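Local coordinates for 3-keto-5-aminohexanoate cleavage protein (Archaeoglobus fulgidus, PDB 3LOT), which probably catalyses a zinc-dependent cleavage of 3-keto-5-aminohexanoate or a related beta-keto acid, as a member of the BKACE family, at the interface of chains A and B and the interface of chains A and C. Sequence-based numbering; all coordinates share one arbitrary frame. Chains: chain A/B/C, uncharacterized protein.

Contact 1: the interface of chains A and B. Residues chain A 124-125, 146, 206-207; chain B 154, 158, 186.
The imidazole of A:His124 is sandwiched within its own chain: A:Pro125 CD lies over the rim of one face, and A:Arg146 CG sits over the centre of the other, 3.7 Å above the plane. The A:Arg146 guanidinium has A:His124 CD2 offset over one face and takes the carboxylate of B:Glu158 at its edge. The ring of B:Phe186 carries the methyl A:Leu206 CD1 on one face, a CH-pi contact 3.9 Å from the ring centroid, with water 2 at its edge. A:Leu206, its CG anti to the backbone N (chi1 179°), spreads both methyls along this ring, CD1 near B:Phe186 CG and CD2 at 3.8 Å from B:Phe186 CZ. A:Leu206 CD1 also meets the tip of B:Phe154, 3.6 Å from its CZ, so the leucine fills the corner between two aromatic rings.

Beside this apolar patch runs a salt bridge. A:Arg146 bends at chi3 (-63°), crossing the extended B:Glu158 at about a right angle; NH1 donates to the syn lone pair of OE2 at 2.8 Å, in the guanidinium plane although the two planes are 76° apart. Water 2 joins A:His124 NE2 to the same OE2, which the two bonds would hold in place; the nearby carboxylate might favour a protonated imidazole. At the start of helix 154-166, water 1 joins the two main chains, lying 2.9 Å from B:Phe154 N and 2.8 Å from A:Arg146 O.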
loop_
_atom_site.group_PDB
_atom_site.type_symbol
_atom_site.label_atom_id
_atom_site.label_comp_id
_atom_site.label_asym_id
_atom_site.label_seq_id
_atom_site.Cartn_x
_atom_site.Cartn_y
_atom_site.Cartn_z
ATOM N N HIS A 124 17.977 3.354 -25.149
ATOM C CA HIS A 124 17.917 4.280 -26.299
ATOM C C HIS A 124 17.565 5.748 -25.936
ATOM O O HIS A 124 17.930 6.681 -26.676
ATOM C CB HIS A 124 16.964 3.786 -27.406
ATOM C CG HIS A 124 15.537 3.643 -26.982
ATOM N ND1 HIS A 124 15.085 2.581 -26.224
ATOM C CD2 HIS A 124 14.456 4.410 -27.242
ATOM C CE1 HIS A 124 13.783 2.717 -26.024
ATOM N NE2 HIS A 124 13.383 3.830 -26.611
ATOM N N PRO A 125 16.869 5.977 -24.797
ATOM C CA PRO A 125 16.608 7.415 -24.550
ATOM C C PRO A 125 17.860 8.214 -24.189
ATOM O O PRO A 125 17.869 9.473 -24.253
ATOM C CB PRO A 125 15.599 7.388 -23.384
ATOM C CG PRO A 125 14.862 6.076 -23.578
ATOM C CD PRO A 125 16.013 5.138 -23.940
ATOM N N ARG A 146 16.647 -0.786 -27.884
ATOM C CA ARG A 146 15.216 -0.583 -28.164
ATOM C C ARG A 146 14.528 -1.884 -28.564
ATOM O O ARG A 146 13.319 -1.997 -28.364
ATOM C CB ARG A 146 15.017 0.430 -29.277
ATOM C CG ARG A 146 13.586 1.000 -29.348
ATOM C CD ARG A 146 13.308 1.665 -30.701
ATOM N NE ARG A 146 14.190 2.812 -30.926
ATOM C CZ ARG A 146 13.917 4.077 -30.616
ATOM N NH1 ARG A 146 12.760 4.435 -30.057
ATOM N NH2 ARG A 146 14.833 4.997 -30.848
ATOM N N LEU A 206 14.158 1.212 -17.746
ATOM C CA LEU A 206 13.035 1.295 -18.698
ATOM C C LEU A 206 12.841 -0.147 -19.173
ATOM O O LEU A 206 13.687 -0.702 -19.888
ATOM C CB LEU A 206 13.303 2.246 -19.892
ATOM C CG LEU A 206 12.218 2.378 -20.956
ATOM C CD1 LEU A 206 10.847 2.814 -20.389
ATOM C CD2 LEU A 206 12.724 3.341 -22.026
ATOM N N GLY A 207 11.731 -0.722 -18.741
ATOM C CA GLY A 207 11.446 -2.136 -18.858
ATOM C C GLY A 207 11.216 -2.788 -17.498
ATOM O O GLY A 207 10.739 -3.916 -17.408
ATOM N N PHE B 154 10.163 -2.606 -26.917
ATOM C CA PHE B 154 9.750 -1.232 -27.215
ATOM C C PHE B 154 9.661 -0.939 -28.721
ATOM O O PHE B 154 8.728 -0.236 -29.144
ATOM C CB PHE B 154 10.588 -0.170 -26.502
ATOM C CG PHE B 154 10.307 -0.096 -25.031
ATOM C CD1 PHE B 154 9.144 0.491 -24.576
ATOM C CD2 PHE B 154 11.172 -0.655 -24.103
ATOM C CE1 PHE B 154 8.835 0.522 -23.215
ATOM C CE2 PHE B 154 10.860 -0.594 -22.752
ATOM C CZ PHE B 154 9.688 -0.031 -22.325
ATOM N N GLU B 158 6.164 0.272 -30.576
ATOM C CA GLU B 158 6.065 1.500 -31.361
ATOM C C GLU B 158 5.430 1.148 -32.701
ATOM O O GLU B 158 4.555 1.872 -33.186
ATOM C CB GLU B 158 7.437 2.144 -31.599
ATOM C CG GLU B 158 8.179 2.575 -30.343
ATOM C CD GLU B 158 9.672 2.880 -30.583
ATOM O OE1 GLU B 158 10.084 2.948 -31.761
ATOM O OE2 GLU B 158 10.415 3.070 -29.602
ATOM N N PHE B 186 5.130 5.209 -20.224
ATOM C CA PHE B 186 6.160 5.695 -21.138
ATOM C C PHE B 186 5.612 5.880 -22.548
ATOM O O PHE B 186 5.756 6.919 -23.131
ATOM C CB PHE B 186 7.342 4.735 -21.140
ATOM C CG PHE B 186 8.445 5.108 -22.092
ATOM C CD1 PHE B 186 9.299 6.164 -21.816
ATOM C CD2 PHE B 186 8.601 4.420 -23.277
ATOM C CE1 PHE B 186 10.324 6.480 -22.690
ATOM C CE2 PHE B 186 9.629 4.741 -24.153
ATOM C CZ PHE B 186 10.476 5.773 -23.853
HETATM O O HOH W 1 12.741 -2.928 -25.737
HETATM O O HOH W 2 10.655 4.231 -27.326
#

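Contact 2: the interface of chains A and B. Residues chain A 177, 208-212, 214-215; chain B 178-179, 182, 218, 225.
B:Tyr182 lies flat against the glycine-rich loop of chain A: A:Gly210 N stands over the centre of its ring, 3.4 Å above the plane, and A:Gly210 CA approaches CZ on the same side. Next to it A:Ile209 CD1 packs 3.8 Å from B:Ile178 CG2, the two isoleucines lying side by side and pointing the same way. B:Phe218 (chi1 -161°) presents its CE1/CZ edge to the first turn of the opposite helix, CZ 3.5 Å from A:Glu214 O, with A:Glu214 CB at the ring edge.

Toward the polar rim, A:Asp215 and B:Tyr182 meet tip to tip, OD2 facing the phenol OH at a modelled separation too short to interpret. B:Arg225, bent at chi3 (57°), fixes that phenol from within chain B: NH2 donates to B:Tyr182 OH at 2.9 Å, in the guanidinium plane. B:Arg225 NH2 also forms a longer salt bridge to A:Asp215 OD1, 3.8 Å away, while A:Ala212 CB touches the guanidinium. At the other end B:Gly179 N donates to the syn lone pair of A:Asp177 OD1 at 3.1 Å, and more weakly to OD2. An alanine in place of A:Asp177 would probably leave this amide without its carboxylate acceptor and loosen that end of the interface. The site joins the loop after strand 170-175, loop 208-212 and the start of helix 213-227 of chain A to helices 178-189 and 213-226 of chain B.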
loop_
_atom_site.group_PDB
_atom_site.type_symbol
_atom_site.label_atom_id
_atom_site.label_comp_id
_atom_site.label_asym_id
_atom_site.label_seq_id
_atom_site.Cartn_x
_atom_site.Cartn_y
_atom_site.Cartn_z
ATOM N N ASP A 177 11.336 -6.081 -10.897
ATOM C CA ASP A 177 9.892 -6.002 -10.950
ATOM C C ASP A 177 9.285 -6.992 -9.947
ATOM O O ASP A 177 9.938 -7.918 -9.447
ATOM C CB ASP A 177 9.407 -6.332 -12.381
ATOM C CG ASP A 177 8.192 -5.510 -12.797
ATOM O OD1 ASP A 177 7.445 -5.059 -11.937
ATOM O OD2 ASP A 177 7.955 -5.377 -14.006
ATOM N N GLY A 208 11.571 -2.081 -16.433
ATOM C CA GLY A 208 11.350 -2.530 -15.069
ATOM C C GLY A 208 10.488 -1.577 -14.248
ATOM O O GLY A 208 9.865 -0.634 -14.792
ATOM N N ILE A 209 10.447 -1.851 -12.946
ATOM C CA ILE A 209 9.743 -1.056 -11.982
ATOM C C ILE A 209 10.485 0.252 -11.809
ATOM O O ILE A 209 11.687 0.274 -11.991
ATOM C CB ILE A 209 9.542 -1.807 -10.617
ATOM C CG1 ILE A 209 8.419 -1.132 -9.826
ATOM C CG2 ILE A 209 10.867 -1.941 -9.817
ATOM C CD1 ILE A 209 7.808 -2.023 -8.716
ATOM N N GLY A 210 9.730 1.340 -11.570
ATOM C CA GLY A 210 10.275 2.706 -11.390
ATOM C C GLY A 210 10.844 3.006 -9.988
ATOM O O GLY A 210 11.173 2.086 -9.207
ATOM N N THR A 211 10.887 4.290 -9.648
ATOM C CA THR A 211 11.714 4.784 -8.534
ATOM C C THR A 211 10.879 5.458 -7.432
ATOM O O THR A 211 11.393 6.236 -6.608
ATOM C CB THR A 211 12.741 5.821 -9.085
ATOM O OG1 THR A 211 12.019 6.731 -9.901
ATOM C CG2 THR A 211 13.824 5.148 -9.909
ATOM N N ALA A 212 9.567 5.201 -7.432
ATOM C CA ALA A 212 8.686 5.684 -6.386
ATOM C C ALA A 212 9.015 5.023 -5.071
ATOM O O ALA A 212 9.350 3.790 -5.007
ATOM C CB ALA A 212 7.217 5.357 -6.749
ATOM N N GLU A 214 6.695 4.142 -3.194
ATOM C CA GLU A 214 5.699 3.070 -3.294
ATOM C C GLU A 214 6.299 1.811 -3.884
ATOM O O GLU A 214 5.958 0.736 -3.459
ATOM C CB GLU A 214 4.546 3.493 -4.208
ATOM C CG GLU A 214 3.606 4.485 -3.647
ATOM C CD GLU A 214 4.101 5.915 -3.591
ATOM O OE1 GLU A 214 5.279 6.196 -3.969
ATOM O OE2 GLU A 214 3.235 6.773 -3.221
ATOM N N ASP A 215 7.164 1.962 -4.899
ATOM C CA ASP A 215 7.741 0.804 -5.605
ATOM C C ASP A 215 8.668 0.058 -4.696
ATOM O O ASP A 215 8.638 -1.211 -4.635
ATOM C CB ASP A 215 8.467 1.208 -6.891
ATOM C CG ASP A 215 7.521 1.868 -7.930
ATOM O OD1 ASP A 215 6.323 1.459 -8.028
ATOM O OD2 ASP A 215 7.985 2.761 -8.689
ATOM N N ILE B 178 3.971 -4.655 -12.746
ATOM C CA ILE B 178 4.087 -3.237 -12.491
ATOM C C ILE B 178 4.972 -2.511 -13.533
ATOM O O ILE B 178 4.584 -1.472 -14.066
ATOM C CB ILE B 178 4.620 -2.992 -11.076
ATOM C CG1 ILE B 178 3.685 -3.635 -10.043
ATOM C CG2 ILE B 178 4.771 -1.442 -10.846
ATOM C CD1 ILE B 178 2.211 -3.145 -10.036
ATOM N N GLY B 179 6.095 -3.126 -13.877
ATOM C CA GLY B 179 6.961 -2.684 -14.941
ATOM C C GLY B 179 6.194 -2.397 -16.223
ATOM O O GLY B 179 6.501 -1.433 -16.921
ATOM N N TYR B 182 4.466 0.850 -16.024
ATOM C CA TYR B 182 5.533 1.813 -16.319
ATOM C C TYR B 182 5.814 1.903 -17.839
ATOM O O TYR B 182 5.932 3.028 -18.384
ATOM C CB TYR B 182 6.810 1.486 -15.524
ATOM C CG TYR B 182 6.830 2.123 -14.125
ATOM C CD1 TYR B 182 7.293 3.424 -13.947
ATOM C CD2 TYR B 182 6.330 1.448 -13.001
ATOM C CE1 TYR B 182 7.318 4.008 -12.731
ATOM C CE2 TYR B 182 6.385 2.033 -11.746
ATOM C CZ TYR B 182 6.847 3.340 -11.619
ATOM O OH TYR B 182 6.912 3.995 -10.385
ATOM N N PHE B 218 -2.259 -2.739 -6.105
ATOM C CA PHE B 218 -1.044 -2.033 -6.470
ATOM C C PHE B 218 -0.945 -1.749 -7.981
ATOM O O PHE B 218 -0.441 -0.685 -8.377
ATOM C CB PHE B 218 0.232 -2.718 -5.941
ATOM C CG PHE B 218 1.447 -1.801 -5.910
ATOM C CD1 PHE B 218 1.534 -0.739 -4.996
ATOM C CD2 PHE B 218 2.460 -1.947 -6.819
ATOM C CE1 PHE B 218 2.638 0.106 -4.980
ATOM C CE2 PHE B 218 3.563 -1.102 -6.794
ATOM C CZ PHE B 218 3.654 -0.084 -5.906
ATOM N N ARG B 225 -1.410 6.585 -10.589
ATOM C CA ARG B 225 -0.372 7.532 -10.300
ATOM C C ARG B 225 0.401 7.937 -11.542
ATOM O O ARG B 225 0.786 9.070 -11.659
ATOM C CB ARG B 225 0.597 6.925 -9.293
ATOM C CG ARG B 225 1.632 7.883 -8.760
ATOM C CD ARG B 225 2.307 7.239 -7.537
ATOM N NE ARG B 225 2.874 5.969 -7.921
ATOM C CZ ARG B 225 4.022 5.888 -8.588
ATOM N NH1 ARG B 225 4.713 7.006 -8.874
ATOM N NH2 ARG B 225 4.495 4.715 -8.940
HETATM O O HOH W 3 3.840 2.483 -8.302
#

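Contact 3: the interface of chains A and C. Residues chain A 213, 244-245, 248-249, 252, 290; chain C 213, 244-245, 248-249, 252, 290.
In this BKACE-family protein, helix 243-252 packs against its two-fold mate through a largely apolar contact, with no hydrogen bond across this patch. Close to the two-fold axis the methyls A:Leu249 CD1 and C:Leu249 CD1 press together at 3.5 Å, tighter than usual packing. The methyls A:Thr248 CG2 and C:Thr248 CG2 meet at 3.7 Å, their side chains crossing at about a right angle. A:Ile252 reaches farther over: its CD1 lies 3.5 Å from C:Pro245 O and also touches C:Thr248 CG2, while its CG2 meets C:Val213 CG2. C:Ile252 does the same on chain A, and the two isoleucine CD1 methyls face each other. Outside them, C:Leu290 comes tip to tip with A:Thr248, CD2 3.8 Å from OG1.

These contacts depend on rotation about the first side-chain bonds. In both threonines CG2 is anti to the backbone N and points at the partner, while OG1, anti to the carbonyl carbon (chi1 -52° in A:Thr248), turns back along its own helix. There A:Thr248 OG1 donates to A:Met244 O, a selenomethionine carbonyl one turn earlier, at 2.7 Å from above the carbonyl plane. Each Ile252 has CG1 anti to the carbonyl carbon and a nearly straight chi2 (161° in A:Ile252), which carries CD1 across to the opposite helix.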
loop_
_atom_site.group_PDB
_atom_site.type_symbol
_atom_site.label_atom_id
_atom_site.label_comp_id
_atom_site.label_asym_id
_atom_site.label_seq_id
_atom_site.Cartn_x
_atom_site.Cartn_y
_atom_site.Cartn_z
ATOM N N VAL A 213 8.791 5.776 -4.010
ATOM C CA VAL A 213 8.835 5.200 -2.655
ATOM C C VAL A 213 7.873 4.005 -2.582
ATOM O O VAL A 213 8.215 2.987 -2.037
ATOM C CB VAL A 213 8.554 6.258 -1.569
ATOM C CG1 VAL A 213 8.502 5.610 -0.236
ATOM C CG2 VAL A 213 9.652 7.304 -1.608
HETATM N N MSE A 244 20.913 8.059 -4.350
HETATM C CA MSE A 244 21.071 8.402 -2.958
HETATM C C MSE A 244 19.736 8.400 -2.200
HETATM O O MSE A 244 19.670 7.866 -1.134
HETATM C CB MSE A 244 21.750 9.778 -2.802
HETATM C CG MSE A 244 23.173 9.851 -3.340
HETATM SE SE MSE A 244 24.303 8.548 -2.402
HETATM C CE MSE A 244 25.757 8.436 -3.708
ATOM N N PRO A 245 18.667 9.000 -2.744
ATOM C CA PRO A 245 17.432 9.002 -1.921
ATOM C C PRO A 245 16.830 7.608 -1.711
ATOM O O PRO A 245 16.451 7.253 -0.570
ATOM C CB PRO A 245 16.466 9.909 -2.695
ATOM C CG PRO A 245 17.070 10.171 -3.992
ATOM C CD PRO A 245 18.555 9.895 -3.897
ATOM N N THR A 248 19.098 5.712 0.604
ATOM C CA THR A 248 18.796 6.119 1.980
ATOM C C THR A 248 17.497 5.483 2.513
ATOM O O THR A 248 17.462 4.973 3.645
ATOM C CB THR A 248 18.722 7.623 2.132
ATOM O OG1 THR A 248 19.925 8.193 1.579
ATOM C CG2 THR A 248 18.543 7.994 3.622
ATOM N N LEU A 249 16.463 5.459 1.674
ATOM C CA LEU A 249 15.183 4.802 2.010
ATOM C C LEU A 249 15.426 3.322 2.410
ATOM O O LEU A 249 14.886 2.839 3.394
ATOM C CB LEU A 249 14.228 4.905 0.834
ATOM C CG LEU A 249 12.910 4.113 0.936
ATOM C CD1 LEU A 249 12.073 4.641 2.073
ATOM C CD2 LEU A 249 12.154 4.168 -0.428
ATOM N N ILE A 252 16.858 3.110 5.832
ATOM C CA ILE A 252 15.792 3.353 6.802
ATOM C C ILE A 252 14.926 2.098 7.014
ATOM O O ILE A 252 14.446 1.855 8.103
ATOM C CB ILE A 252 14.894 4.584 6.359
ATOM C CG1 ILE A 252 15.673 5.903 6.438
ATOM C CG2 ILE A 252 13.589 4.600 7.143
ATOM C CD1 ILE A 252 15.091 7.039 5.642
ATOM N N LEU A 290 22.445 8.205 10.167
ATOM C CA LEU A 290 21.298 7.384 10.561
ATOM C C LEU A 290 21.703 6.372 11.661
ATOM O O LEU A 290 20.983 5.405 11.910
ATOM C CB LEU A 290 20.665 6.669 9.353
ATOM C CG LEU A 290 19.964 7.592 8.352
ATOM C CD1 LEU A 290 19.622 6.900 7.041
ATOM C CD2 LEU A 290 18.707 8.165 8.983
ATOM N N VAL C 213 7.247 2.616 8.389
ATOM C CA VAL C 213 7.321 3.217 7.074
ATOM C C VAL C 213 5.954 3.108 6.389
ATOM O O VAL C 213 5.497 4.068 5.805
ATOM C CB VAL C 213 8.450 2.549 6.236
ATOM C CG1 VAL C 213 8.419 2.977 4.760
ATOM C CG2 VAL C 213 9.808 2.922 6.883
HETATM N N MSE C 244 14.680 10.852 13.589
HETATM C CA MSE C 244 15.586 11.086 12.445
HETATM C C MSE C 244 15.254 10.181 11.243
HETATM O O MSE C 244 15.194 10.660 10.105
HETATM C CB MSE C 244 17.046 11.014 12.870
HETATM C CG MSE C 244 17.491 12.090 13.862
HETATM SE SE MSE C 244 17.401 13.872 13.122
HETATM C CE MSE C 244 17.593 14.865 14.825
ATOM N N PRO C 245 15.024 8.870 11.467
ATOM C CA PRO C 245 14.692 7.967 10.348
ATOM C C PRO C 245 13.403 8.380 9.598
ATOM O O PRO C 245 13.395 8.536 8.335
ATOM C CB PRO C 245 14.506 6.597 11.033
ATOM C CG PRO C 245 15.286 6.685 12.240
ATOM C CD PRO C 245 15.163 8.126 12.725
ATOM N N THR C 248 13.818 11.814 7.866
ATOM C CA THR C 248 14.516 11.539 6.600
ATOM C C THR C 248 13.606 10.907 5.510
ATOM O O THR C 248 13.618 11.365 4.367
ATOM C CB THR C 248 15.807 10.709 6.820
ATOM O OG1 THR C 248 16.601 11.339 7.839
ATOM C CG2 THR C 248 16.636 10.577 5.530
ATOM N N LEU C 249 12.800 9.904 5.876
ATOM C CA LEU C 249 11.747 9.385 5.012
ATOM C C LEU C 249 10.873 10.523 4.430
ATOM O O LEU C 249 10.648 10.602 3.208
ATOM C CB LEU C 249 10.874 8.391 5.780
ATOM C CG LEU C 249 9.678 7.775 5.071
ATOM C CD1 LEU C 249 10.148 6.964 3.781
ATOM C CD2 LEU C 249 8.896 6.860 6.064
ATOM N N ILE C 252 12.612 12.457 1.803
ATOM C CA ILE C 252 12.748 11.655 0.606
ATOM C C ILE C 252 11.392 11.693 -0.163
ATOM O O ILE C 252 11.357 11.687 -1.399
ATOM C CB ILE C 252 13.171 10.207 0.964
ATOM C CG1 ILE C 252 14.638 10.186 1.424
ATOM C CG2 ILE C 252 12.975 9.238 -0.231
ATOM C CD1 ILE C 252 15.017 8.953 2.154
ATOM N N LEU C 290 21.034 15.011 0.918
ATOM C CA LEU C 290 20.046 14.646 -0.074
ATOM C C LEU C 290 19.856 15.741 -1.120
ATOM O O LEU C 290 18.908 15.685 -1.853
ATOM C CB LEU C 290 18.741 14.298 0.603
ATOM C CG LEU C 290 18.750 13.042 1.481
ATOM C CD1 LEU C 290 17.406 12.941 2.256
ATOM C CD2 LEU C 290 19.063 11.772 0.674
#

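Contact 4: the interface of chains A and C. Residues chain A 213-214, 217, 221; chain C 213-214, 217, 221.
A:Glu214 leaves the first turn of helix 213-227 with CG anti to the carbonyl carbon and bends at chi2 (76°). Its CB faces chain B, whereas the bend turns the rest of the chain toward chain C. A:Glu214 CD comes 4.1 Å from the methyl C:Leu217 CD1, crossing that leucine obliquely. At the tip A:Glu214 OE2 accepts a hydrogen bond of 3.1 Å from C:Gln221 NE2. The bond is nearly straight; it uses the anti lone pair of OE2 and lies close to the amide plane of the glutamine. The extended C:Gln221 arrives tip to tip, its amide turned 30° from the carboxylate. C:Leu217 CD1 is also 3.9 Å from A:Glu214 OE2, covering one flank of the acceptor.

The twin bond, A:Gln221 NE2 to C:Glu214 OE2 at 3.1 Å, differs slightly: its donor stands above the carboxylate plane. Between the two polar pairs, A:Leu217 CD2 and C:Leu217 CD2 meet tip to tip at 3.7 Å. Both leucines have CG anti to the backbone N (chi1 -174° in A:Leu217), which points the branch straight at the other helix. More loosely, A:Val213 CG1 faces C:Leu217 CD1 at 4.3 Å. An alanine in place of A:Glu214 would probably cost the C:Gln221 amide its acceptor and uncover one flank of C:Leu217. The paired helices thus form a leucine core bordered by two hydrogen bonds, joining chains A and C within the tetrameric deposited assembly.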
loop_
_atom_site.group_PDB
_atom_site.type_symbol
_atom_site.label_atom_id
_atom_site.label_comp_id
_atom_site.label_asym_id
_atom_site.label_seq_id
_atom_site.Cartn_x
_atom_site.Cartn_y
_atom_site.Cartn_z
ATOM N N VAL A 213 8.791 5.776 -4.010
ATOM C CA VAL A 213 8.835 5.200 -2.655
ATOM C C VAL A 213 7.873 4.005 -2.582
ATOM O O VAL A 213 8.215 2.987 -2.037
ATOM C CB VAL A 213 8.554 6.258 -1.569
ATOM C CG1 VAL A 213 8.502 5.610 -0.236
ATOM C CG2 VAL A 213 9.652 7.304 -1.608
ATOM N N GLU A 214 6.695 4.142 -3.194
ATOM C CA GLU A 214 5.699 3.070 -3.294
ATOM C C GLU A 214 6.299 1.811 -3.884
ATOM O O GLU A 214 5.958 0.736 -3.459
ATOM C CB GLU A 214 4.546 3.493 -4.208
ATOM C CG GLU A 214 3.606 4.485 -3.647
ATOM C CD GLU A 214 4.101 5.915 -3.591
ATOM O OE1 GLU A 214 5.279 6.196 -3.969
ATOM O OE2 GLU A 214 3.235 6.773 -3.221
ATOM N N LEU A 217 8.841 0.001 -1.302
ATOM C CA LEU A 217 8.118 -0.623 -0.222
ATOM C C LEU A 217 7.385 -1.886 -0.731
ATOM O O LEU A 217 7.432 -2.904 -0.067
ATOM C CB LEU A 217 7.117 0.332 0.391
ATOM C CG LEU A 217 6.393 -0.188 1.666
ATOM C CD1 LEU A 217 7.360 -0.611 2.782
ATOM C CD2 LEU A 217 5.421 0.842 2.160
ATOM N N GLN A 221 7.824 -5.638 0.557
ATOM C CA GLN A 221 6.691 -6.330 1.150
ATOM C C GLN A 221 6.358 -7.659 0.432
ATOM O O GLN A 221 5.912 -8.640 1.051
ATOM C CB GLN A 221 5.470 -5.421 1.182
ATOM C CG GLN A 221 5.592 -4.280 2.161
ATOM C CD GLN A 221 4.409 -3.348 2.100
ATOM O OE1 GLN A 221 3.745 -3.224 1.057
ATOM N NE2 GLN A 221 4.152 -2.660 3.201
ATOM N N VAL C 213 7.247 2.616 8.389
ATOM C CA VAL C 213 7.321 3.217 7.074
ATOM C C VAL C 213 5.954 3.108 6.389
ATOM O O VAL C 213 5.497 4.068 5.805
ATOM C CB VAL C 213 8.450 2.549 6.236
ATOM C CG1 VAL C 213 8.419 2.977 4.760
ATOM C CG2 VAL C 213 9.808 2.922 6.883
ATOM N N GLU C 214 5.304 1.937 6.511
ATOM C CA GLU C 214 3.920 1.735 6.045
ATOM C C GLU C 214 2.926 2.816 6.507
ATOM O O GLU C 214 2.120 3.286 5.720
ATOM C CB GLU C 214 3.378 0.381 6.513
ATOM C CG GLU C 214 3.913 -0.780 5.787
ATOM C CD GLU C 214 5.270 -1.273 6.305
ATOM O OE1 GLU C 214 5.973 -0.541 7.097
ATOM O OE2 GLU C 214 5.621 -2.400 5.897
ATOM N N LEU C 217 3.674 6.267 4.818
ATOM C CA LEU C 217 3.253 6.275 3.418
ATOM C C LEU C 217 1.742 6.349 3.292
ATOM O O LEU C 217 1.213 7.138 2.469
ATOM C CB LEU C 217 3.812 5.084 2.662
ATOM C CG LEU C 217 3.590 5.152 1.146
ATOM C CD1 LEU C 217 4.327 6.375 0.464
ATOM C CD2 LEU C 217 4.034 3.825 0.562
ATOM N N GLN C 221 -0.519 9.223 1.412
ATOM C CA GLN C 221 -1.390 8.762 0.304
ATOM C C GLN C 221 -2.867 9.016 0.595
ATOM O O GLN C 221 -3.642 9.333 -0.315
ATOM C CB GLN C 221 -1.176 7.285 0.027
ATOM C CG GLN C 221 0.165 6.963 -0.560
ATOM C CD GLN C 221 0.377 5.445 -0.675
ATOM O OE1 GLN C 221 -0.250 4.671 0.061
ATOM N NE2 GLN C 221 1.298 5.012 -1.588
#

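Contacts 1 and 2 belong to the A–B interface, with centres of their C-alpha atoms about 15 Å apart, and both use helix 178-189 of chain B. Contacts 3 and 4 belong to the A–C interface, about 12 Å apart by the same measure, sharing A:Val213 and C:Val213. Contacts 2 and 4 are also about 12 Å apart and share A:Glu214, so the start of helix 213-227 serves both neighbours. Contacts 1 and 3 lie farther apart, about 29 Å. Two distinct two-fold interfaces meeting on one helix suit the four-chain deposited assembly, although the structure alone does not prove a tetramer in solution.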